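Local coordinates for putative glucosidase lplD, ALPHA-GALACTURONIDASE (PDB 3FEF), which hydrolyses alpha-1,4-linked galacturonides such as di-galacturonate, as an NAD- and manganese-dependent homotetramer of glycosyl hydrolase family 4, at residues E99-Y104 and E429-D434; E181-R186 and I218-I223; E195-N200 and A213-I218. One frame throughout, in Å; residues are numbered along the deposited sequence.

Contact 1: E99-Y104 and E429-D434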
loop_
_atom_site.group_PDB
_atom_site.type_symbol
_atom_site.label_atom_id
_atom_site.label_comp_id
_atom_site.label_asym_id
_atom_site.label_seq_id
_atom_site.Cartn_x
_atom_site.Cartn_y
_atom_site.Cartn_z
ATOM N N GLU A 99 -26.948 -11.861 29.042
ATOM C CA GLU A 99 -26.857 -13.032 29.923
ATOM C C GLU A 99 -28.060 -13.941 29.749
ATOM O O GLU A 99 -27.985 -15.137 30.018
ATOM C CB GLU A 99 -26.727 -12.618 31.396
ATOM C CG GLU A 99 -25.501 -11.759 31.673
ATOM C CD GLU A 99 -25.383 -11.296 33.125
ATOM O OE1 GLU A 99 -26.301 -11.566 33.946
ATOM O OE2 GLU A 99 -24.362 -10.636 33.438
ATOM N N ARG A 100 -29.175 -13.370 29.309
ATOM C CA ARG A 100 -30.350 -14.170 28.984
ATOM C C ARG A 100 -30.066 -15.116 27.827
ATOM O O ARG A 100 -30.753 -16.116 27.671
ATOM C CB ARG A 100 -31.496 -13.264 28.585
ATOM C CG ARG A 100 -31.513 -12.946 27.099
ATOM C CD ARG A 100 -32.718 -12.102 26.815
ATOM N NE ARG A 100 -32.826 -11.718 25.421
ATOM C CZ ARG A 100 -33.565 -10.702 25.008
ATOM N NH1 ARG A 100 -34.247 -9.991 25.894
ATOM N NH2 ARG A 100 -33.623 -10.399 23.721
ATOM N N CYS A 101 -29.070 -14.793 27.005
ATOM C CA CYS A 101 -28.644 -15.703 25.934
ATOM C C CYS A 101 -27.363 -16.435 26.280
ATOM O O CYS A 101 -26.738 -17.028 25.405
ATOM C CB CYS A 101 -28.408 -14.949 24.634
ATOM S SG CYS A 101 -29.850 -14.076 24.046
ATOM N N GLY A 102 -26.944 -16.361 27.538
ATOM C CA GLY A 102 -25.755 -17.093 27.974
ATOM C C GLY A 102 -24.423 -16.378 27.788
ATOM O O GLY A 102 -23.363 -16.981 27.961
ATOM N N ILE A 103 -24.472 -15.095 27.449
ATOM C CA ILE A 103 -23.261 -14.321 27.216
ATOM C C ILE A 103 -22.908 -13.463 28.421
ATOM O O ILE A 103 -23.682 -12.581 28.800
ATOM C CB ILE A 103 -23.429 -13.395 25.997
ATOM C CG1 ILE A 103 -23.647 -14.237 24.732
ATOM C CG2 ILE A 103 -22.214 -12.457 25.866
ATOM C CD1 ILE A 103 -24.068 -13.438 23.532
ATOM N N TYR A 104 -21.748 -13.738 29.023
ATOM C CA TYR A 104 -21.233 -12.924 30.111
ATOM C C TYR A 104 -20.148 -11.972 29.654
ATOM O O TYR A 104 -19.383 -12.266 28.731
ATOM C CB TYR A 104 -20.730 -13.805 31.254
ATOM C CG TYR A 104 -21.885 -14.500 31.908
ATOM C CD1 TYR A 104 -22.387 -14.059 33.118
ATOM C CD2 TYR A 104 -22.531 -15.550 31.269
ATOM C CE1 TYR A 104 -23.471 -14.669 33.700
ATOM C CE2 TYR A 104 -23.615 -16.169 31.848
ATOM C CZ TYR A 104 -24.076 -15.717 33.059
ATOM O OH TYR A 104 -25.149 -16.314 33.644
ATOM N N GLU A 429 -30.367 -11.411 16.730
ATOM C CA GLU A 429 -31.105 -10.283 16.165
ATOM C C GLU A 429 -32.065 -9.745 17.200
ATOM O O GLU A 429 -32.253 -8.548 17.331
ATOM C CB GLU A 429 -31.866 -10.704 14.908
ATOM C CG GLU A 429 -32.444 -9.551 14.117
ATOM C CD GLU A 429 -32.777 -9.947 12.676
ATOM O OE1 GLU A 429 -33.058 -11.151 12.424
ATOM O OE2 GLU A 429 -32.745 -9.056 11.796
ATOM N N GLN A 430 -32.684 -10.650 17.936
ATOM C CA GLN A 430 -33.622 -10.245 18.966
ATOM C C GLN A 430 -32.880 -9.543 20.115
ATOM O O GLN A 430 -33.257 -8.442 20.541
ATOM C CB GLN A 430 -34.420 -11.451 19.460
ATOM C CG GLN A 430 -35.516 -11.082 20.449
ATOM C CD GLN A 430 -36.638 -10.303 19.788
ATOM O OE1 GLN A 430 -37.303 -10.812 18.894
ATOM N NE2 GLN A 430 -36.846 -9.059 20.224
ATOM N N LEU A 431 -31.815 -10.165 20.603
ATOM C CA LEU A 431 -30.946 -9.502 21.584
ATOM C C LEU A 431 -30.514 -8.110 21.099
ATOM O O LEU A 431 -30.675 -7.126 21.806
ATOM C CB LEU A 431 -29.715 -10.372 21.898
ATOM C CG LEU A 431 -28.672 -9.753 22.844
ATOM C CD1 LEU A 431 -29.308 -9.418 24.166
ATOM C CD2 LEU A 431 -27.509 -10.698 23.047
ATOM N N PHE A 432 -29.981 -8.032 19.883
ATOM C CA PHE A 432 -29.478 -6.766 19.351
ATOM C C PHE A 432 -30.559 -5.679 19.346
ATOM O O PHE A 432 -30.337 -4.577 19.827
ATOM C CB PHE A 432 -28.905 -6.988 17.944
ATOM C CG PHE A 432 -28.447 -5.719 17.229
ATOM C CD1 PHE A 432 -27.210 -5.162 17.489
ATOM C CD2 PHE A 432 -29.234 -5.143 16.236
ATOM C CE1 PHE A 432 -26.777 -4.020 16.803
ATOM C CE2 PHE A 432 -28.816 -3.994 15.552
ATOM C CZ PHE A 432 -27.592 -3.437 15.830
ATOM N N ASN A 433 -31.725 -5.984 18.792
ATOM C CA ASN A 433 -32.837 -5.024 18.781
ATOM C C ASN A 433 -33.288 -4.590 20.180
ATOM O O ASN A 433 -33.601 -3.426 20.401
ATOM C CB ASN A 433 -34.023 -5.586 17.996
ATOM C CG ASN A 433 -33.723 -5.719 16.508
ATOM O OD1 ASN A 433 -32.894 -4.988 15.962
ATOM N ND2 ASN A 433 -34.404 -6.652 15.849
ATOM N N ASP A 434 -33.309 -5.527 21.123
ATOM C CA ASP A 434 -33.669 -5.198 22.503
ATOM C C ASP A 434 -32.675 -4.211 23.110
ATOM O O ASP A 434 -33.061 -3.303 23.854
ATOM C CB ASP A 434 -33.755 -6.459 23.359
ATOM C CG ASP A 434 -34.991 -7.289 23.055
ATOM O OD1 ASP A 434 -35.925 -6.735 22.450
ATOM O OD2 ASP A 434 -35.039 -8.496 23.400
#
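The guanidinium of Arg100 grips one carboxylate oxygen of Asp434: NH2 lies 2.4 Å from OD2, very short for a salt bridge and nearly straight (162° at the hydrogen). NH1 of Arg100 adds a weak, bent second bond to the same OD2 at 3.0 Å. NH2 meets the anti lone pair of OD2, which lies in the guanidinium plane, while the two flat groups stand almost perpendicular, 87° apart. Leu431 CD1 lies over one face of the guanidinium; NH2 of Arg100 also passes 3.5 Å from Leu431 CA. On its other branch Leu431 offers CD2 to Cys101 SG at 4.2 Å and, a little farther off, to Ile103 CD1. The contact packs the loop between helix 88-96 and helix 112-136, in the Rossmann-type part of this family 4 enzyme, against the C-terminal helix 425-435. Arg100 reaches across because its chain runs extended from CG to NE, although CG takes the crowded position between the backbone N and the carbonyl carbon (chi1 89°). Gln430 NE2, one helical turn away, donates a weak hydrogen bond to Asp434 OD1. Behind the apolar patch, Pro98 touches both Ile103 and Leu431, and Phe415 of helix 408-417 packs on Leu431.

Contact 2: E181-R186 and I218-I223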
loop_
_atom_site.group_PDB
_atom_site.type_symbol
_atom_site.label_atom_id
_atom_site.label_comp_id
_atom_site.label_asym_id
_atom_site.label_seq_id
_atom_site.Cartn_x
_atom_site.Cartn_y
_atom_site.Cartn_z
ATOM N N GLU A 181 7.848 -5.802 39.296
ATOM C CA GLU A 181 7.837 -6.682 40.458
ATOM C C GLU A 181 8.434 -8.057 40.163
ATOM O O GLU A 181 9.045 -8.682 41.045
ATOM C CB GLU A 181 6.436 -6.790 41.060
ATOM C CG GLU A 181 5.960 -5.457 41.642
ATOM C CD GLU A 181 4.706 -5.577 42.464
ATOM O OE1 GLU A 181 4.312 -6.711 42.809
ATOM O OE2 GLU A 181 4.105 -4.527 42.759
HETATM N N MSE A 182 8.282 -8.509 38.920
HETATM C CA MSE A 182 8.859 -9.775 38.498
HETATM C C MSE A 182 10.383 -9.693 38.500
HETATM O O MSE A 182 11.056 -10.624 38.922
HETATM C CB MSE A 182 8.335 -10.166 37.113
HETATM C CG MSE A 182 9.179 -11.187 36.385
HETATM SE SE MSE A 182 8.738 -11.248 34.449
HETATM C CE MSE A 182 9.806 -9.705 33.880
ATOM N N VAL A 183 10.912 -8.574 38.018
ATOM C CA VAL A 183 12.343 -8.289 38.066
ATOM C C VAL A 183 12.899 -8.398 39.494
ATOM O O VAL A 183 13.922 -9.041 39.724
ATOM C CB VAL A 183 12.636 -6.875 37.541
ATOM C CG1 VAL A 183 14.084 -6.480 37.825
ATOM C CG2 VAL A 183 12.304 -6.773 36.023
ATOM N N THR A 184 12.231 -7.751 40.439
ATOM C CA THR A 184 12.600 -7.859 41.836
ATOM C C THR A 184 12.498 -9.302 42.339
ATOM O O THR A 184 13.427 -9.823 42.948
ATOM C CB THR A 184 11.704 -6.995 42.717
ATOM O OG1 THR A 184 11.804 -5.635 42.296
ATOM C CG2 THR A 184 12.140 -7.100 44.181
ATOM N N GLU A 185 11.375 -9.952 42.082
ATOM C CA GLU A 185 11.210 -11.308 42.576
ATOM C C GLU A 185 12.088 -12.351 41.896
ATOM O O GLU A 185 12.470 -13.323 42.526
ATOM C CB GLU A 185 9.762 -11.757 42.516
ATOM C CG GLU A 185 9.540 -12.974 43.380
ATOM C CD GLU A 185 8.600 -13.955 42.754
ATOM O OE1 GLU A 185 7.386 -13.655 42.712
ATOM O OE2 GLU A 185 9.077 -15.030 42.312
ATOM N N ARG A 186 12.403 -12.169 40.619
ATOM C CA ARG A 186 13.160 -13.175 39.899
ATOM C C ARG A 186 14.649 -12.880 39.995
ATOM O O ARG A 186 15.472 -13.786 39.923
ATOM C CB ARG A 186 12.750 -13.241 38.417
ATOM C CG ARG A 186 11.246 -13.355 38.120
ATOM C CD ARG A 186 10.613 -14.617 38.715
ATOM N NE ARG A 186 11.443 -15.803 38.506
ATOM C CZ ARG A 186 11.343 -16.915 39.226
ATOM N NH1 ARG A 186 10.448 -16.998 40.203
ATOM N NH2 ARG A 186 12.140 -17.945 38.971
ATOM N N ILE A 218 18.798 -5.934 30.512
ATOM C CA ILE A 218 18.216 -7.258 30.650
ATOM C C ILE A 218 16.959 -7.454 29.792
ATOM O O ILE A 218 16.057 -6.625 29.796
ATOM C CB ILE A 218 17.876 -7.543 32.134
ATOM C CG1 ILE A 218 19.150 -7.569 32.980
ATOM C CG2 ILE A 218 17.117 -8.845 32.268
ATOM C CD1 ILE A 218 18.962 -7.001 34.395
ATOM N N ASP A 219 16.914 -8.558 29.057
ATOM C CA ASP A 219 15.734 -8.918 28.285
ATOM C C ASP A 219 14.671 -9.515 29.206
ATOM O O ASP A 219 14.928 -10.498 29.886
ATOM C CB ASP A 219 16.114 -9.941 27.227
ATOM C CG ASP A 219 14.990 -10.215 26.257
ATOM O OD1 ASP A 219 13.820 -9.885 26.569
ATOM O OD2 ASP A 219 15.273 -10.793 25.190
ATOM N N LEU A 220 13.479 -8.927 29.229
ATOM C CA LEU A 220 12.459 -9.386 30.161
ATOM C C LEU A 220 11.632 -10.537 29.617
ATOM O O LEU A 220 10.931 -11.198 30.383
ATOM C CB LEU A 220 11.540 -8.241 30.626
ATOM C CG LEU A 220 12.268 -7.072 31.305
ATOM C CD1 LEU A 220 11.289 -6.026 31.831
ATOM C CD2 LEU A 220 13.146 -7.567 32.416
ATOM N N LEU A 221 11.694 -10.793 28.311
ATOM C CA LEU A 221 10.784 -11.804 27.758
ATOM C C LEU A 221 11.060 -13.230 28.215
ATOM O O LEU A 221 10.120 -13.952 28.539
ATOM C CB LEU A 221 10.623 -11.727 26.222
ATOM C CG LEU A 221 9.229 -11.118 26.011
ATOM C CD1 LEU A 221 9.293 -9.587 25.892
ATOM C CD2 LEU A 221 8.483 -11.748 24.847
ATOM N N PRO A 222 12.345 -13.638 28.235
ATOM C CA PRO A 222 12.726 -14.952 28.764
ATOM C C PRO A 222 12.370 -15.098 30.234
ATOM O O PRO A 222 11.985 -16.173 30.667
ATOM C CB PRO A 222 14.253 -14.972 28.577
ATOM C CG PRO A 222 14.466 -14.107 27.365
ATOM C CD PRO A 222 13.464 -12.985 27.535
ATOM N N ILE A 223 12.498 -14.013 30.988
ATOM C CA ILE A 223 12.149 -14.009 32.401
ATOM C C ILE A 223 10.652 -14.142 32.618
ATOM O O ILE A 223 10.212 -14.838 33.526
ATOM C CB ILE A 223 12.630 -12.719 33.097
ATOM C CG1 ILE A 223 14.159 -12.662 33.081
ATOM C CG2 ILE A 223 12.122 -12.662 34.520
ATOM C CD1 ILE A 223 14.722 -11.449 33.812
#
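Helix 171-187 presents one side of its 181-186 portion to the turn where strand 218-219 gives way to helix 220-231, with CA atoms 8.0 Å apart between Val183 and Leu220 and 7.6 Å between Arg186 and Ile223. Asp219 is the N-cap of the second helix: its OD1 accepts from Leu221 N at 2.9 Å, the donor lying above the carboxylate plane. The contact itself is apolar. CG2 of Ile223, anti to its own backbone N, is touched by two residues one turn apart: Met182, a selenomethionine, brings SE to within 3.7 Å of it, and Arg186 CG approaches to 3.8 Å. Met182 starts anti to the backbone N (chi1 161°) and bends at chi3, which carries CE on to Leu220 CB at 4.0 Å. Beside it, Val183 CG2 meets Leu220 CD2 at 3.8 Å, the two side chains crossing at about a right angle. Chi1 (-50°) sets CG of Arg186, with CB, against Ile223 CG2; the bends at chi2 and chi3 then bring NH1 to Glu185 OE2 in a salt bridge. An alanine in place of Arg186 would remove both that charged end and the CG methylene, and would probably loosen the packing around Ile223 CG2. Farther out, Phe227 of helix 220-231 touches Met182, Glu185 and Arg186, Tyr231 OH is hydrogen-bonded to Glu185 OE2, and Leu220 rests on Ala213 and Tyr215 of strand 207-215.

Contact 3: E195-N200 and A213-I218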
loop_
_atom_site.group_PDB
_atom_site.type_symbol
_atom_site.label_atom_id
_atom_site.label_comp_id
_atom_site.label_asym_id
_atom_site.label_seq_id
_atom_site.Cartn_x
_atom_site.Cartn_y
_atom_site.Cartn_z
ATOM N N GLU A 195 8.359 3.212 34.680
ATOM C CA GLU A 195 8.896 3.787 33.446
ATOM C C GLU A 195 10.132 3.052 32.958
ATOM O O GLU A 195 10.325 2.915 31.760
ATOM C CB GLU A 195 9.262 5.261 33.637
ATOM C CG GLU A 195 8.068 6.187 33.749
ATOM C CD GLU A 195 7.664 6.514 35.195
ATOM O OE1 GLU A 195 7.898 5.702 36.126
ATOM O OE2 GLU A 195 7.098 7.608 35.387
ATOM N N ASP A 196 10.991 2.611 33.877
ATOM C CA ASP A 196 12.228 1.927 33.496
ATOM C C ASP A 196 11.997 0.556 32.829
ATOM O O ASP A 196 12.938 -0.077 32.350
ATOM C CB ASP A 196 13.120 1.731 34.713
ATOM C CG ASP A 196 13.556 3.050 35.326
ATOM O OD1 ASP A 196 13.650 4.052 34.568
ATOM O OD2 ASP A 196 13.797 3.081 36.560
ATOM N N ILE A 197 10.765 0.076 32.845
ATOM C CA ILE A 197 10.444 -1.139 32.122
ATOM C C ILE A 197 10.103 -0.681 30.725
ATOM O O ILE A 197 9.006 -0.199 30.481
ATOM C CB ILE A 197 9.244 -1.888 32.729
ATOM C CG1 ILE A 197 9.459 -2.073 34.235
ATOM C CG2 ILE A 197 9.070 -3.268 32.033
ATOM C CD1 ILE A 197 10.655 -2.985 34.529
ATOM N N ARG A 198 11.069 -0.792 29.827
ATOM C CA ARG A 198 10.940 -0.234 28.496
ATOM C C ARG A 198 10.339 -1.307 27.632
ATOM O O ARG A 198 10.956 -2.362 27.401
ATOM C CB ARG A 198 12.316 0.158 27.968
ATOM C CG ARG A 198 13.046 1.136 28.897
ATOM C CD ARG A 198 12.486 2.549 28.777
ATOM N NE ARG A 198 12.974 3.420 29.848
ATOM C CZ ARG A 198 12.571 4.678 30.042
ATOM N NH1 ARG A 198 11.681 5.232 29.224
ATOM N NH2 ARG A 198 13.056 5.384 31.056
ATOM N N VAL A 199 9.126 -1.063 27.175
ATOM C CA VAL A 199 8.419 -2.105 26.476
ATOM C C VAL A 199 8.094 -1.676 25.054
ATOM O O VAL A 199 7.856 -0.489 24.784
ATOM C CB VAL A 199 7.125 -2.524 27.254
ATOM C CG1 VAL A 199 7.476 -3.133 28.608
ATOM C CG2 VAL A 199 6.173 -1.344 27.425
ATOM N N ASN A 200 8.097 -2.635 24.137
ATOM C CA ASN A 200 7.551 -2.402 22.818
ATOM C C ASN A 200 6.129 -2.921 22.795
ATOM O O ASN A 200 5.894 -4.128 22.706
ATOM C CB ASN A 200 8.385 -3.072 21.723
ATOM C CG ASN A 200 7.866 -2.752 20.324
ATOM O OD1 ASN A 200 7.785 -1.597 19.948
ATOM N ND2 ASN A 200 7.497 -3.771 19.563
ATOM N N ALA A 213 10.748 -6.250 25.614
ATOM C CA ALA A 213 10.753 -5.576 26.889
ATOM C C ALA A 213 12.115 -5.712 27.555
ATOM O O ALA A 213 12.795 -6.742 27.444
ATOM C CB ALA A 213 9.666 -6.156 27.780
ATOM N N SER A 214 12.528 -4.665 28.237
ATOM C CA SER A 214 13.805 -4.698 28.890
ATOM C C SER A 214 13.799 -3.834 30.128
ATOM O O SER A 214 13.006 -2.863 30.243
ATOM C CB SER A 214 14.898 -4.221 27.941
ATOM O OG SER A 214 14.661 -2.883 27.530
ATOM N N TYR A 215 14.674 -4.203 31.058
ATOM C CA TYR A 215 15.040 -3.318 32.157
ATOM C C TYR A 215 16.549 -3.108 32.026
ATOM O O TYR A 215 17.325 -4.065 32.143
ATOM C CB TYR A 215 14.672 -3.924 33.516
ATOM C CG TYR A 215 15.236 -3.106 34.652
ATOM C CD1 TYR A 215 14.820 -1.794 34.851
ATOM C CD2 TYR A 215 16.243 -3.611 35.472
ATOM C CE1 TYR A 215 15.361 -1.018 35.850
ATOM C CE2 TYR A 215 16.795 -2.840 36.492
ATOM C CZ TYR A 215 16.336 -1.548 36.673
ATOM O OH TYR A 215 16.856 -0.762 37.662
ATOM N N ARG A 216 16.972 -1.891 31.698
ATOM C CA ARG A 216 18.383 -1.663 31.390
ATOM C C ARG A 216 18.841 -2.668 30.348
ATOM O O ARG A 216 18.243 -2.785 29.286
ATOM C CB ARG A 216 19.246 -1.857 32.641
ATOM C CG ARG A 216 18.639 -1.214 33.859
ATOM C CD ARG A 216 19.192 0.146 34.085
ATOM N NE ARG A 216 20.068 0.127 35.253
ATOM C CZ ARG A 216 19.839 0.808 36.373
ATOM N NH1 ARG A 216 18.770 1.595 36.472
ATOM N NH2 ARG A 216 20.692 0.714 37.390
ATOM N N HIS A 217 19.892 -3.408 30.674
ATOM C CA HIS A 217 20.492 -4.335 29.724
ATOM C C HIS A 217 19.802 -5.715 29.675
ATOM O O HIS A 217 20.164 -6.557 28.875
ATOM C CB HIS A 217 21.972 -4.498 30.047
ATOM C CG HIS A 217 22.227 -5.028 31.422
ATOM N ND1 HIS A 217 22.128 -4.243 32.555
ATOM C CD2 HIS A 217 22.582 -6.265 31.849
ATOM C CE1 HIS A 217 22.402 -4.978 33.621
ATOM N NE2 HIS A 217 22.679 -6.207 33.220
ATOM N N ILE A 218 18.798 -5.934 30.512
ATOM C CA ILE A 218 18.216 -7.258 30.650
ATOM C C ILE A 218 16.959 -7.454 29.792
ATOM O O ILE A 218 16.057 -6.625 29.796
ATOM C CB ILE A 218 17.876 -7.543 32.134
ATOM C CG1 ILE A 218 19.150 -7.569 32.980
ATOM C CG2 ILE A 218 17.117 -8.845 32.268
ATOM C CD1 ILE A 218 18.962 -7.001 34.395
HETATM O O HOH W 1 15.327 0.123 31.450
#
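Two backbone hydrogen bonds, Arg198 N to Ser214 O and Ser214 N to Arg198 O, each 2.9 Å, make Arg198 and Ser214 a hydrogen-bonded antiparallel pair. The first meets its carbonyl nearly along the C=O axis, the second in the carbonyl plane. Val199 and Ala213 follow as a non-hydrogen-bonded pair, where Ala213 CA gives a CA-H...O contact to Arg198 O at 3.3 Å. Toward the other end, just past the paired strands, a water links the two segments, donating to Asp196 O and accepting from Arg216 N, both at 2.6 Å. Here the strand 207-215 leads into a type II' turn from Tyr215 to Ile218, closed by backbone bonds in both directions between those two residues. Tyr215, with CG anti to the backbone N (chi1 171°), turns its ring edge to Asp196: Asp196 CB lies in the ring plane, 3.7 Å from Tyr215 CE1. CG of Arg216 sits over the centre of one ring face, 3.5 Å above it. On the sheet face that carries Tyr215, Ile197 CD1 approaches Tyr215 CB, and Val199 CG1 meets Ala213 CB at 3.8 Å. The Arg198 side chain lies on the other face, with Ser214 OG near its CB and Glu195 O over the centre of its guanidinium; Glu340 of the second subunit forms a salt bridge with NH1. Asp196 OD1 is salt-bridged to Arg193. In this beta hairpin of strands 197-202 and 207-215, one face thus carries Ile197, Val199, Ala213 and Tyr215, the other Arg198 with Ser214. Ile197 and Val199 lean on Leu179 of helix 171-187, Ala213 packs against Leu220 and Leu221 of helix 220-231, and Ser214 packs on Arg370 of the second subunit.

Contacts 2 and 3 are neighbours, their centres 10 Å apart, and share Ile218. The chain leaves helix 171-187, forms the hairpin of contact 3 and returns through strand 218-219 to pack on that same helix in contact 2. Leu220 N lies 2.9 Å from Ala213 O, a probable hydrogen bond, and Leu220 CD1 packs 3.5 Å from Ile197 CG2. Both reach the second subunit. Contact 1 stands apart, its centre 43 Å from each of the others, and closes a far longer loop that contains both. None lies at the annotated sites, but helix 171-187 follows Cys169 and His170, the probable proton donor, and His206, which with Cys169 binds the magnesium, lies between contact 3's hairpin strands.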